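Local atomic coordinates of putative alpha KG dependent 2,4-D dioxygenase (PDB entry 5J92), a protein that binds iron(II) and probably catalyses 2-oxoglutarate-dependent oxidation reactions, as a member of the TfdA dioxygenase family. Residues A245-P248 / Q249-Y252; H254-S257 / V258-V262; G228-E231 / P232-R235; N114-T117 / S118-W121; R37-E40 / I41-S45. All coordinates share one frame; numbering follows the deposited sequence.

Contact 1 of 5, residues A245-P248 / Q249-Y252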
loop_
_atom_site.group_PDB
_atom_site.type_symbol
_atom_site.label_atom_id
_atom_site.label_comp_id
_atom_site.label_asym_id
_atom_site.label_seq_id
_atom_site.Cartn_x
_atom_site.Cartn_y
_atom_site.Cartn_z
ATOM N N ALA A 245 7.598 4.574 -4.143
ATOM C CA ALA A 245 8.042 4.117 -5.457
ATOM C C ALA A 245 6.901 3.671 -6.363
ATOM O O ALA A 245 7.139 3.415 -7.549
ATOM C CB ALA A 245 9.057 2.976 -5.303
ATOM N N THR A 246 5.688 3.521 -5.841
ATOM C CA THR A 246 4.562 3.107 -6.660
ATOM C C THR A 246 3.546 4.230 -6.854
ATOM O O THR A 246 2.415 3.974 -7.284
ATOM C CB THR A 246 3.915 1.851 -6.069
ATOM O OG1 THR A 246 3.551 2.080 -4.703
ATOM C CG2 THR A 246 4.915 0.686 -6.126
ATOM N N GLN A 247 3.932 5.464 -6.544
ATOM C CA GLN A 247 3.111 6.605 -6.897
ATOM C C GLN A 247 2.985 6.689 -8.413
ATOM O O GLN A 247 3.866 6.219 -9.141
ATOM C CB GLN A 247 3.733 7.896 -6.359
ATOM C CG GLN A 247 3.515 8.146 -4.882
ATOM C CD GLN A 247 4.212 9.408 -4.440
ATOM O OE1 GLN A 247 3.579 10.448 -4.295
ATOM N NE2 GLN A 247 5.532 9.333 -4.249
ATOM N N PRO A 248 1.911 7.307 -8.923
ATOM C CA PRO A 248 1.644 7.244 -10.375
ATOM C C PRO A 248 2.774 7.784 -11.245
ATOM O O PRO A 248 2.976 7.292 -12.366
ATOM C CB PRO A 248 0.349 8.064 -10.538
ATOM C CG PRO A 248 0.197 8.827 -9.253
ATOM C CD PRO A 248 0.839 7.994 -8.183
ATOM N N GLN A 249 3.533 8.763 -10.759
ATOM C CA GLN A 249 4.616 9.290 -11.583
ATOM C C GLN A 249 5.713 8.267 -11.850
ATOM O O GLN A 249 6.558 8.514 -12.719
ATOM C CB GLN A 249 5.204 10.553 -10.937
ATOM C CG GLN A 249 5.870 10.360 -9.568
ATOM C CD GLN A 249 4.920 10.664 -8.409
ATOM O OE1 GLN A 249 3.719 10.403 -8.494
ATOM N NE2 GLN A 249 5.459 11.224 -7.321
ATOM N N PHE A 250 5.737 7.136 -11.130
ATOM C CA PHE A 250 6.734 6.100 -11.355
ATOM C C PHE A 250 6.149 4.870 -12.039
ATOM O O PHE A 250 6.860 3.874 -12.195
ATOM C CB PHE A 250 7.384 5.679 -10.027
ATOM C CG PHE A 250 7.971 6.815 -9.252
ATOM C CD1 PHE A 250 8.857 7.706 -9.851
ATOM C CD2 PHE A 250 7.586 7.036 -7.934
ATOM C CE1 PHE A 250 9.380 8.760 -9.131
ATOM C CE2 PHE A 250 8.116 8.087 -7.201
ATOM C CZ PHE A 250 9.017 8.956 -7.806
ATOM N N VAL A 251 4.875 4.910 -12.441
ATOM C CA VAL A 251 4.151 3.722 -12.888
ATOM C C VAL A 251 3.678 3.887 -14.327
ATOM O O VAL A 251 3.190 4.956 -14.721
ATOM C CB VAL A 251 2.959 3.418 -11.959
ATOM C CG1 VAL A 251 2.084 2.301 -12.553
ATOM C CG2 VAL A 251 3.504 3.000 -10.574
ATOM N N TYR A 252 3.848 2.822 -15.111
ATOM C CA TYR A 252 3.235 2.662 -16.426
ATOM C C TYR A 252 2.267 1.484 -16.362
ATOM O O TYR A 252 2.650 0.387 -15.945
ATOM C CB TYR A 252 4.298 2.423 -17.512
ATOM C CG TYR A 252 3.757 1.870 -18.823
ATOM C CD1 TYR A 252 2.977 2.655 -19.663
ATOM C CD2 TYR A 252 4.024 0.563 -19.215
ATOM C CE1 TYR A 252 2.490 2.149 -20.860
ATOM C CE2 TYR A 252 3.528 0.039 -20.413
ATOM C CZ TYR A 252 2.763 0.848 -21.230
ATOM O OH TYR A 252 2.261 0.368 -22.419
#

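Contact 2 of 5, residues H254-S257 / V258-V262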
loop_
_atom_site.group_PDB
_atom_site.type_symbol
_atom_site.label_atom_id
_atom_site.label_comp_id
_atom_site.label_asym_id
_atom_site.label_seq_id
_atom_site.Cartn_x
_atom_site.Cartn_y
_atom_site.Cartn_z
ATOM N N HIS A 254 0.113 -1.061 -18.511
ATOM C CA HIS A 254 0.063 -1.553 -19.880
ATOM C C HIS A 254 -1.325 -2.096 -20.190
ATOM O O HIS A 254 -1.754 -3.096 -19.595
ATOM C CB HIS A 254 1.116 -2.627 -20.133
ATOM C CG HIS A 254 1.165 -3.070 -21.560
ATOM N ND1 HIS A 254 1.596 -2.240 -22.577
ATOM C CD2 HIS A 254 0.796 -4.231 -22.149
ATOM C CE1 HIS A 254 1.517 -2.886 -23.727
ATOM N NE2 HIS A 254 1.033 -4.094 -23.495
ATOM N N GLU A 255 -2.015 -1.444 -21.134
ATOM C CA GLU A 255 -3.260 -1.967 -21.692
ATOM C C GLU A 255 -2.910 -2.985 -22.769
ATOM O O GLU A 255 -2.353 -2.632 -23.815
ATOM C CB GLU A 255 -4.123 -0.843 -22.267
ATOM C CG GLU A 255 -4.668 0.126 -21.225
ATOM C CD GLU A 255 -5.736 -0.498 -20.348
ATOM O OE1 GLU A 255 -6.267 -1.575 -20.702
ATOM O OE2 GLU A 255 -6.045 0.082 -19.289
ATOM N N TRP A 256 -3.241 -4.244 -22.517
ATOM C CA TRP A 256 -2.816 -5.330 -23.386
ATOM C C TRP A 256 -3.550 -5.310 -24.720
ATOM O O TRP A 256 -4.733 -4.965 -24.805
ATOM C CB TRP A 256 -3.056 -6.674 -22.696
ATOM C CG TRP A 256 -2.019 -6.982 -21.685
ATOM C CD1 TRP A 256 -2.057 -6.710 -20.344
ATOM C CD2 TRP A 256 -0.770 -7.625 -21.935
ATOM N NE1 TRP A 256 -0.901 -7.168 -19.737
ATOM C CE2 TRP A 256 -0.094 -7.727 -20.697
ATOM C CE3 TRP A 256 -0.151 -8.123 -23.090
ATOM C CZ2 TRP A 256 1.175 -8.294 -20.581
ATOM C CZ3 TRP A 256 1.099 -8.708 -22.971
ATOM C CH2 TRP A 256 1.750 -8.782 -21.718
ATOM N N SER A 257 -2.829 -5.705 -25.769
ATOM C CA SER A 257 -3.423 -6.034 -27.053
ATOM C C SER A 257 -3.087 -7.485 -27.358
ATOM O O SER A 257 -2.060 -8.009 -26.907
ATOM C CB SER A 257 -2.889 -5.135 -28.182
ATOM O OG SER A 257 -3.259 -3.782 -27.996
ATOM N N VAL A 258 -3.951 -8.133 -28.138
ATOM C CA VAL A 258 -3.719 -9.530 -28.487
ATOM C C VAL A 258 -2.375 -9.667 -29.191
ATOM O O VAL A 258 -2.041 -8.885 -30.091
ATOM C CB VAL A 258 -4.876 -10.064 -29.347
ATOM C CG1 VAL A 258 -4.496 -11.396 -30.004
ATOM C CG2 VAL A 258 -6.125 -10.255 -28.480
ATOM N N ARG A 259 -1.585 -10.648 -28.749
ATOM C CA ARG A 259 -0.269 -10.994 -29.284
ATOM C C ARG A 259 0.774 -9.891 -29.093
ATOM O O ARG A 259 1.782 -9.854 -29.822
ATOM C CB ARG A 259 -0.346 -11.400 -30.758
ATOM C CG ARG A 259 -1.046 -12.731 -31.006
ATOM C CD ARG A 259 -0.345 -13.885 -30.305
ATOM N NE ARG A 259 -0.994 -15.141 -30.667
ATOM C CZ ARG A 259 -0.373 -16.305 -30.788
ATOM N NH1 ARG A 259 0.931 -16.392 -30.566
ATOM N NH2 ARG A 259 -1.062 -17.381 -31.136
ATOM N N ASP A 260 0.573 -9.026 -28.098
ATOM C CA ASP A 260 1.666 -8.236 -27.565
ATOM C C ASP A 260 2.685 -9.196 -26.957
ATOM O O ASP A 260 2.321 -10.083 -26.174
ATOM C CB ASP A 260 1.185 -7.300 -26.456
ATOM C CG ASP A 260 0.629 -5.973 -26.953
ATOM O OD1 ASP A 260 0.701 -5.647 -28.152
ATOM O OD2 ASP A 260 0.130 -5.235 -26.080
ATOM N N LEU A 261 3.954 -9.022 -27.295
ATOM C CA LEU A 261 5.039 -9.642 -26.542
ATOM C C LEU A 261 5.669 -8.546 -25.693
ATOM O O LEU A 261 6.267 -7.604 -26.227
ATOM C CB LEU A 261 6.064 -10.296 -27.467
ATOM C CG LEU A 261 6.949 -11.414 -26.905
ATOM C CD1 LEU A 261 7.926 -11.882 -27.965
ATOM C CD2 LEU A 261 7.716 -10.988 -25.676
ATOM N N VAL A 262 5.548 -8.671 -24.377
ATOM C CA VAL A 262 6.074 -7.673 -23.453
ATOM C C VAL A 262 7.247 -8.298 -22.713
ATOM O O VAL A 262 7.112 -9.361 -22.087
ATOM C CB VAL A 262 5.009 -7.157 -22.473
ATOM C CG1 VAL A 262 5.643 -6.172 -21.476
ATOM C CG2 VAL A 262 3.874 -6.488 -23.235
HETATM O O HOH W 1 -1.074 -2.876 -26.523
#

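Contact 3 of 5, residues G228-E231 / P232-R235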
loop_
_atom_site.group_PDB
_atom_site.type_symbol
_atom_site.label_atom_id
_atom_site.label_comp_id
_atom_site.label_asym_id
_atom_site.label_seq_id
_atom_site.Cartn_x
_atom_site.Cartn_y
_atom_site.Cartn_z
ATOM N N GLY A 228 20.614 -6.533 9.569
ATOM C CA GLY A 228 21.342 -5.840 10.607
ATOM C C GLY A 228 20.564 -4.770 11.340
ATOM O O GLY A 228 21.166 -4.030 12.131
ATOM N N TRP A 229 19.273 -4.606 11.038
ATOM C CA TRP A 229 18.322 -3.743 11.710
ATOM C C TRP A 229 17.279 -4.584 12.418
ATOM O O TRP A 229 16.907 -5.654 11.918
ATOM C CB TRP A 229 17.574 -2.827 10.736
ATOM C CG TRP A 229 18.349 -1.667 10.214
ATOM C CD1 TRP A 229 19.715 -1.488 10.215
ATOM C CD2 TRP A 229 17.791 -0.518 9.570
ATOM N NE1 TRP A 229 20.030 -0.284 9.606
ATOM C CE2 TRP A 229 18.866 0.327 9.210
ATOM C CE3 TRP A 229 16.481 -0.115 9.273
ATOM C CZ2 TRP A 229 18.669 1.548 8.564
ATOM C CZ3 TRP A 229 16.290 1.105 8.615
ATOM C CH2 TRP A 229 17.379 1.910 8.268
ATOM N N PRO A 230 16.724 -4.083 13.526
ATOM C CA PRO A 230 15.541 -4.723 14.102
ATOM C C PRO A 230 14.436 -4.753 13.060
ATOM O O PRO A 230 14.286 -3.826 12.269
ATOM C CB PRO A 230 15.183 -3.820 15.288
ATOM C CG PRO A 230 16.437 -3.026 15.568
ATOM C CD PRO A 230 17.087 -2.848 14.241
ATOM N N GLU A 231 13.690 -5.851 13.046
ATOM C CA GLU A 231 12.661 -6.034 12.028
ATOM C C GLU A 231 11.689 -4.861 11.900
ATOM O O GLU A 231 11.420 -4.453 10.758
ATOM C CB GLU A 231 11.926 -7.357 12.310
ATOM C CG GLU A 231 10.875 -7.685 11.266
ATOM C CD GLU A 231 10.295 -9.081 11.429
ATOM O OE1 GLU A 231 10.900 -9.916 12.139
ATOM O OE2 GLU A 231 9.231 -9.333 10.827
ATOM N N PRO A 232 11.148 -4.265 12.976
ATOM C CA PRO A 232 10.132 -3.206 12.772
ATOM C C PRO A 232 10.634 -2.009 11.982
ATOM O O PRO A 232 9.934 -1.509 11.081
ATOM C CB PRO A 232 9.768 -2.799 14.207
ATOM C CG PRO A 232 10.073 -3.997 15.031
ATOM C CD PRO A 232 11.324 -4.568 14.412
ATOM N N GLU A 233 11.835 -1.528 12.310
ATOM C CA GLU A 233 12.411 -0.400 11.583
ATOM C C GLU A 233 12.657 -0.759 10.127
ATOM O O GLU A 233 12.494 0.088 9.237
ATOM C CB GLU A 233 13.723 0.045 12.235
ATOM C CG GLU A 233 13.607 0.880 13.518
ATOM C CD GLU A 233 13.173 0.063 14.750
ATOM O OE1 GLU A 233 13.080 -1.189 14.668
ATOM O OE2 GLU A 233 12.967 0.684 15.819
ATOM N N GLY A 234 13.051 -2.008 9.864
ATOM C CA GLY A 234 13.234 -2.445 8.488
ATOM C C GLY A 234 11.924 -2.527 7.728
ATOM O O GLY A 234 11.819 -2.026 6.602
ATOM N N ARG A 235 10.891 -3.102 8.356
ATOM C CA ARG A 235 9.577 -3.172 7.721
ATOM C C ARG A 235 9.020 -1.781 7.442
ATOM O O ARG A 235 8.425 -1.537 6.385
ATOM C CB ARG A 235 8.615 -3.947 8.620
ATOM C CG ARG A 235 8.992 -5.409 8.739
ATOM C CD ARG A 235 7.856 -6.210 9.294
ATOM N NE ARG A 235 8.163 -7.629 9.243
ATOM C CZ ARG A 235 7.801 -8.418 8.237
ATOM N NH1 ARG A 235 7.132 -7.916 7.212
ATOM N NH2 ARG A 235 8.110 -9.708 8.263
#

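Contact 4 of 5, residues N114-T117 / S118-W121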
loop_
_atom_site.group_PDB
_atom_site.type_symbol
_atom_site.label_atom_id
_atom_site.label_comp_id
_atom_site.label_asym_id
_atom_site.label_seq_id
_atom_site.Cartn_x
_atom_site.Cartn_y
_atom_site.Cartn_z
ATOM N N ASN A 114 -0.507 -18.122 -7.427
ATOM C CA ASN A 114 0.266 -17.222 -8.273
ATOM C C ASN A 114 -0.583 -16.059 -8.751
ATOM O O ASN A 114 -0.100 -14.925 -8.830
ATOM C CB ASN A 114 0.850 -17.981 -9.458
ATOM C CG ASN A 114 1.855 -19.007 -9.029
ATOM O OD1 ASN A 114 2.399 -18.929 -7.923
ATOM N ND2 ASN A 114 2.098 -19.994 -9.885
ATOM N N ASN A 115 -1.857 -16.314 -9.047
ATOM C CA ASN A 115 -2.715 -15.240 -9.530
ATOM C C ASN A 115 -2.862 -14.133 -8.489
ATOM O O ASN A 115 -2.740 -12.945 -8.817
ATOM C CB ASN A 115 -4.077 -15.813 -9.936
ATOM C CG ASN A 115 -5.027 -14.751 -10.460
ATOM O OD1 ASN A 115 -4.791 -14.153 -11.510
ATOM N ND2 ASN A 115 -6.113 -14.515 -9.729
ATOM N N LEU A 116 -3.084 -14.505 -7.226
ATOM C CA LEU A 116 -3.297 -13.526 -6.164
ATOM C C LEU A 116 -1.996 -12.860 -5.722
ATOM O O LEU A 116 -1.980 -11.655 -5.458
ATOM C CB LEU A 116 -3.988 -14.189 -4.975
ATOM C CG LEU A 116 -5.426 -14.635 -5.233
ATOM C CD1 LEU A 116 -6.035 -15.286 -4.002
ATOM C CD2 LEU A 116 -6.270 -13.448 -5.702
ATOM N N THR A 117 -0.906 -13.618 -5.589
ATOM C CA THR A 117 0.338 -12.984 -5.163
ATOM C C THR A 117 0.889 -12.055 -6.234
ATOM O O THR A 117 1.570 -11.076 -5.906
ATOM C CB THR A 117 1.382 -14.034 -4.789
ATOM O OG1 THR A 117 1.712 -14.811 -5.946
ATOM C CG2 THR A 117 0.821 -14.944 -3.706
ATOM N N SER A 118 0.589 -12.319 -7.512
ATOM C CA SER A 118 1.053 -11.433 -8.572
ATOM C C SER A 118 0.302 -10.107 -8.605
ATOM O O SER A 118 0.728 -9.195 -9.328
ATOM C CB SER A 118 0.943 -12.126 -9.932
ATOM O OG SER A 118 2.025 -13.017 -10.121
ATOM N N ARG A 119 -0.781 -9.968 -7.832
ATOM C CA ARG A 119 -1.460 -8.681 -7.725
ATOM C C ARG A 119 -0.744 -7.727 -6.780
ATOM O O ARG A 119 -1.139 -6.560 -6.678
ATOM C CB ARG A 119 -2.912 -8.878 -7.276
ATOM C CG ARG A 119 -3.752 -9.631 -8.281
ATOM C CD ARG A 119 -5.150 -9.884 -7.756
ATOM N NE ARG A 119 -5.978 -10.515 -8.778
ATOM C CZ ARG A 119 -7.261 -10.797 -8.629
ATOM N NH1 ARG A 119 -7.880 -10.507 -7.489
ATOM N NH2 ARG A 119 -7.925 -11.374 -9.623
ATOM N N ARG A 120 0.294 -8.204 -6.100
ATOM C CA ARG A 120 1.139 -7.383 -5.249
ATOM C C ARG A 120 2.429 -7.039 -5.990
ATOM O O ARG A 120 2.989 -7.877 -6.709
ATOM C CB ARG A 120 1.430 -8.121 -3.931
ATOM C CG ARG A 120 0.168 -8.266 -3.047
ATOM C CD ARG A 120 0.104 -9.566 -2.264
ATOM N NE ARG A 120 -1.067 -9.624 -1.379
ATOM C CZ ARG A 120 -2.251 -10.144 -1.710
ATOM N NH1 ARG A 120 -2.447 -10.655 -2.917
ATOM N NH2 ARG A 120 -3.248 -10.166 -0.833
ATOM N N TRP A 121 2.890 -5.797 -5.825
ATOM C CA TRP A 121 4.106 -5.342 -6.504
ATOM C C TRP A 121 5.299 -6.221 -6.146
ATOM O O TRP A 121 5.601 -6.429 -4.965
ATOM C CB TRP A 121 4.437 -3.901 -6.116
ATOM C CG TRP A 121 3.518 -2.846 -6.639
ATOM C CD1 TRP A 121 2.567 -2.166 -5.932
ATOM C CD2 TRP A 121 3.492 -2.313 -7.974
ATOM N NE1 TRP A 121 1.943 -1.242 -6.756
ATOM C CE2 TRP A 121 2.496 -1.324 -8.009
ATOM C CE3 TRP A 121 4.220 -2.584 -9.144
ATOM C CZ2 TRP A 121 2.202 -0.596 -9.168
ATOM C CZ3 TRP A 121 3.927 -1.853 -10.302
ATOM C CH2 TRP A 121 2.930 -0.876 -10.294
HETATM O O HOH W 2 -5.486 -11.457 -11.324
#

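Contact 5 of 5, residues R37-E40 / I41-S45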
loop_
_atom_site.group_PDB
_atom_site.type_symbol
_atom_site.label_atom_id
_atom_site.label_comp_id
_atom_site.label_asym_id
_atom_site.label_seq_id
_atom_site.Cartn_x
_atom_site.Cartn_y
_atom_site.Cartn_z
ATOM N N ARG A 37 21.143 -7.351 -33.569
ATOM C CA ARG A 37 19.783 -7.001 -33.169
ATOM C C ARG A 37 19.542 -7.282 -31.692
ATOM O O ARG A 37 18.864 -6.506 -31.009
ATOM C CB ARG A 37 18.776 -7.769 -34.019
ATOM C CG ARG A 37 18.379 -7.065 -35.298
ATOM C CD ARG A 37 17.126 -6.248 -35.074
ATOM N NE ARG A 37 16.492 -5.846 -36.326
ATOM C CZ ARG A 37 16.664 -4.661 -36.897
ATOM N NH1 ARG A 37 17.457 -3.758 -36.328
ATOM N NH2 ARG A 37 16.036 -4.377 -38.032
ATOM N N ILE A 38 20.073 -8.400 -31.185
ATOM C CA ILE A 38 19.907 -8.716 -29.770
ATOM C C ILE A 38 20.593 -7.666 -28.916
ATOM O O ILE A 38 20.049 -7.223 -27.903
ATOM C CB ILE A 38 20.432 -10.133 -29.470
ATOM C CG1 ILE A 38 19.492 -11.180 -30.079
ATOM C CG2 ILE A 38 20.592 -10.343 -27.990
ATOM C CD1 ILE A 38 20.110 -12.565 -30.180
ATOM N N VAL A 39 21.787 -7.236 -29.325
ATOM C CA VAL A 39 22.483 -6.167 -28.615
ATOM C C VAL A 39 21.660 -4.881 -28.633
ATOM O O VAL A 39 21.499 -4.218 -27.602
ATOM C CB VAL A 39 23.883 -5.952 -29.213
ATOM C CG1 VAL A 39 24.529 -4.708 -28.616
ATOM C CG2 VAL A 39 24.752 -7.179 -28.959
ATOM N N GLU A 40 21.128 -4.506 -29.804
ATOM C CA GLU A 40 20.319 -3.293 -29.891
ATOM C C GLU A 40 19.138 -3.344 -28.928
ATOM O O GLU A 40 18.849 -2.358 -28.237
ATOM C CB GLU A 40 19.821 -3.073 -31.324
ATOM C CG GLU A 40 20.858 -2.502 -32.280
ATOM C CD GLU A 40 20.345 -2.377 -33.712
ATOM O OE1 GLU A 40 19.532 -3.225 -34.148
ATOM O OE2 GLU A 40 20.759 -1.424 -34.404
ATOM N N ILE A 41 18.453 -4.490 -28.853
ATOM C CA ILE A 41 17.336 -4.621 -27.920
ATOM C C ILE A 41 17.827 -4.455 -26.484
ATOM O O ILE A 41 17.205 -3.749 -25.681
ATOM C CB ILE A 41 16.615 -5.969 -28.132
ATOM C CG1 ILE A 41 15.942 -5.986 -29.520
ATOM C CG2 ILE A 41 15.585 -6.204 -27.047
ATOM C CD1 ILE A 41 15.248 -7.279 -29.857
ATOM N N GLU A 42 18.956 -5.087 -26.140
ATOM C CA GLU A 42 19.519 -4.890 -24.806
ATOM C C GLU A 42 19.755 -3.408 -24.531
ATOM O O GLU A 42 19.361 -2.889 -23.481
ATOM C CB GLU A 42 20.823 -5.687 -24.653
ATOM C CG GLU A 42 20.585 -7.188 -24.665
ATOM C CD GLU A 42 21.850 -8.017 -24.502
ATOM O OE1 GLU A 42 22.938 -7.572 -24.926
ATOM O OE2 GLU A 42 21.743 -9.141 -23.973
ATOM N N GLN A 43 20.351 -2.695 -25.488
ATOM C CA GLN A 43 20.591 -1.270 -25.284
ATOM C C GLN A 43 19.279 -0.513 -25.119
ATOM O O GLN A 43 19.155 0.342 -24.237
ATOM C CB GLN A 43 21.406 -0.703 -26.443
ATOM C CG GLN A 43 22.820 -1.257 -26.522
ATOM C CD GLN A 43 23.619 -1.046 -25.243
ATOM O OE1 GLN A 43 24.143 -1.999 -24.661
ATOM N NE2 GLN A 43 23.715 0.207 -24.801
ATOM N N ALA A 44 18.275 -0.839 -25.934
ATOM C CA ALA A 44 16.974 -0.191 -25.792
ATOM C C ALA A 44 16.362 -0.461 -24.421
ATOM O O ALA A 44 15.701 0.412 -23.854
ATOM C CB ALA A 44 16.028 -0.649 -26.907
ATOM N N SER A 45 16.552 -1.672 -23.877
ATOM C CA SER A 45 16.036 -1.956 -22.541
ATOM C C SER A 45 16.723 -1.115 -21.471
ATOM O O SER A 45 16.108 -0.816 -20.445
ATOM C CB SER A 45 16.179 -3.442 -22.206
ATOM O OG SER A 45 17.530 -3.784 -21.913
#

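Contact 1 of 5, residues A245-P248 / Q249-Y252
Gln247 and Phe250 are joined through the backbone: Phe250 N donates to Gln247 O at 2.9 Å, with an N-H...O angle of 163°. One residue on, Val251 N donates a hydrogen bond to Pro248 O at 3.0 Å, rising steeply above that carbonyl plane. These two i to i+3 bonds define the short 3-10 turn that carries the chain from helix 231-245 into strand 251-254. Two side chains find their partners just upstream. Thr246 OG1 is bonded to Thr242 O, and Gln247 NE2 to Phe244 O, so both hydrogen-bond back to the helix end. Gln249 instead folds over its own neighbours: CG sits between backbone N and carbonyl carbon (chi1 63°), which lays Gln249 CG on one face of the Phe250 ring, 3.7 Å above its plane. Gln249 OE1 comes 3.3 Å from Gln247 CB, and the two side chains lie side by side, their amide planes 56° apart. Val251 packs its CG2 branch, the one beside its backbone N, 3.5 Å from Gln247 O. Ala245 O has no polar partner anywhere in the model; Phe250 CB lies 3.4 Å from Ala245 O. The chemistry is therefore lopsided: two backbone bonds fix the turn, the side-chain amides share no hydrogen bond with each other, and one buried carbonyl is met by hydrocarbon, probably at some energetic cost.

Contact 2 of 5, residues H254-S257 / V258-V262
Asp260 reaches back to His254 and Ser257, and one carboxylate oxygen does most of the work. His254 NE2 donates to Asp260 OD2 at 3.0 Å, with the oxygen close to the imidazole plane. Ser257 N donates to the same Asp260 OD2, also at 3.0 Å, from the opposite face of the carboxylate. Water 1 donates a third hydrogen bond to this oxygen and another to Glu255 O, and accepts one from Ser257 OG. The imidazole is held from both ends, since His254 ND1 pairs with Tyr252 OH. Around this carboxylate the packing is close: Trp256 CH2 lies 3.5 Å from Val262 CG2, and the indole takes His254 CD2 over one face. Residues 254-262 link strands 251-254 and 261-265, which belong to different sheets of the double-stranded beta-helix expected of this cupin-clan family. The chain reverses through a type II turn, closed by Asp260 N to Ser257 O at 3.1 Å, with Arg259 at positive phi (65°). The outer rim is looser. Val258 is exposed at the turn's corner and touches the preceding residues mainly with CB, while Glu255 OE2 is bonded to Gln148 NE2.

Contact 3 of 5, residues G228-E231 / P232-R235
Charge pairing joins Glu231 to Arg235, one helical turn apart, with the two side chains side by side and pointing the same way. Arg235 NE donates to Glu231 OE2 at 2.6 Å, using the anti lone pair of that oxygen. Arg235 NH2 reaches the same Glu231 OE2 at 2.8 Å, so the guanidinium grips one oxygen side-on while its plane stands 41° from the carboxylate. The grip depends on Glu231 CG being anti to the backbone N (chi1 -177°) with the rest of the chain extended, which lays the carboxylate along the Arg235 chain. Glu231 OE2 is also hydrogen-bonded to Tyr188 OH of the second subunit. Glu233 turns its carboxylate elsewhere, to a salt bridge with Arg112 of the second subunit, and the same opening turn packs against Gly186 and Ala184 of that subunit.

Backbone hydrogen bonds form a second group. Arg235 N donates to Glu231 O at 2.8 Å, meeting the carbonyl almost head-on, and Gly234 N bonds to Pro230 O at a longer 3.3 Å.

Packing contacts form a third group. Pro230 CB makes an apolar contact with Pro232 CD at 4.0 Å, and Pro230 CB also comes within 3.4 Å of Glu233 OE1. The Trp229 indole presents its edge to the backbone, with Trp229 CE3 4.0 Å from Gly234 N.

Together these features make the N-terminus of helix 231-245: Pro230 holds the N-cap position, its carbonyl accepts the first i to i+4 bond, and Pro232, which has no amide hydrogen to offer, sits in the first turn.

Contact 4 of 5, residues N114-T117 / S118-W121
Leu116 and Arg119 meet where helix 110-117 ends and a type I turn, Thr117 to Arg120, leads to His122 and Asp124, two of the three iron(II) ligands. Arg119 N bonds to Leu116 O at 3.1 Å, and Arg120 N to Thr117 O at the same length, so the helix gives way to i to i+3 spacing. Arg119 runs fully extended from CG to NE, its CG anti to the carbonyl carbon (chi1 -65°). That line carries the guanidinium out past the last helical turn, where Leu116 CD2 covers one face, 3.7 Å above the plane and toward its rim. Arg119 NH1 makes a salt bridge with Asp236 of the second subunit. Arg120 instead has a bent chain that brings its NH1 near Leu116 O; because Arg120 is modelled in two conformers, this weak bond is doubtful. Ser118, also modelled twice, has its N bonded to Asn114 O at 3.0 Å, and any further bond from Ser118 OG is doubtful. Asn115 holds CG anti to its N (chi1 -180°), which swings the amide toward Arg119 with the planes steeply inclined. Water 2 completes that bridge, donating to Asn115 OD1 at 2.8 Å and accepting from Arg119 NE at 2.8 Å.

Contact 5 of 5, residues R37-E40 / I41-S45
The flat guanidinium of Arg37, the residue whose carbonyl lies against the stem of Ile41, meets the carboxylate of Glu40 at an edge. Arg37 NH1 lies 3.1 Å from Glu40 OE1, and the oxygen sits only 5° out of the guanidinium plane. The salt bridge thus runs in the guanidinium plane, through the syn lone pair of Glu40 OE1. Glu40 reaches there on a chain extended beyond CG, and its other oxygen, OE2, is bonded to Ser10 OG. The Glu42 carboxylate has a different partner, a salt bridge from OE1 to Arg298; its stem passes the backbone closely, with Glu42 CG 3.3 Å from Ile38 O.

Four successive i to i+4 bonds carry the helix. Ile41 N donates to Arg37 O at 3.0 Å and Glu42 N to Ile38 O at 3.0 Å. The next two are shorter, Gln43 N to Val39 O at 2.8 Å and Ala44 N to Glu40 O at 2.8 Å, all four nearly straight. This is the middle of helix 35-47, the helical element of a beta-alpha-beta unit that connects parallel strands 21-25 and 50-53 of the mixed sheet. Ile41 faces that sheet, packing on Leu51 and Phe53. Ile41 CG1 is anti to the carbonyl carbon (chi1 -66°), which places it against the preceding turn, 3.3 Å from Arg37 O.

On the exposed side Gln43 curls at chi2 and leans its CG toward Val39. Farther along, Ser45 OG donates to Glu42 O at 2.6 Å and is also bonded to Tyr134 OH, a partner on strand 132-139.

In the fold
From the N terminus the order is contact 5, 4, 3, 1, 2. Each joins directly adjacent segments and closes only a turn, so they run in series; none nests in or crosses another. Contact 5 lies within the beta-alpha-beta helix, contact 4 at the exit of helix 110-117, and contact 3 at the entrance to helix 231-245. Contact 1 leads from that helix into strand 251-254, and contact 2 takes the chain on to strand 261-265. Contacts 1 and 4 meet through Trp121, the neighbour of iron ligand His122, packed on Thr246 and Val251. Contacts 3 and 4 both touch the second subunit. Contacts 3 and 5 lie on opposite sides of the chain's centre, their own centres about 39 Å apart.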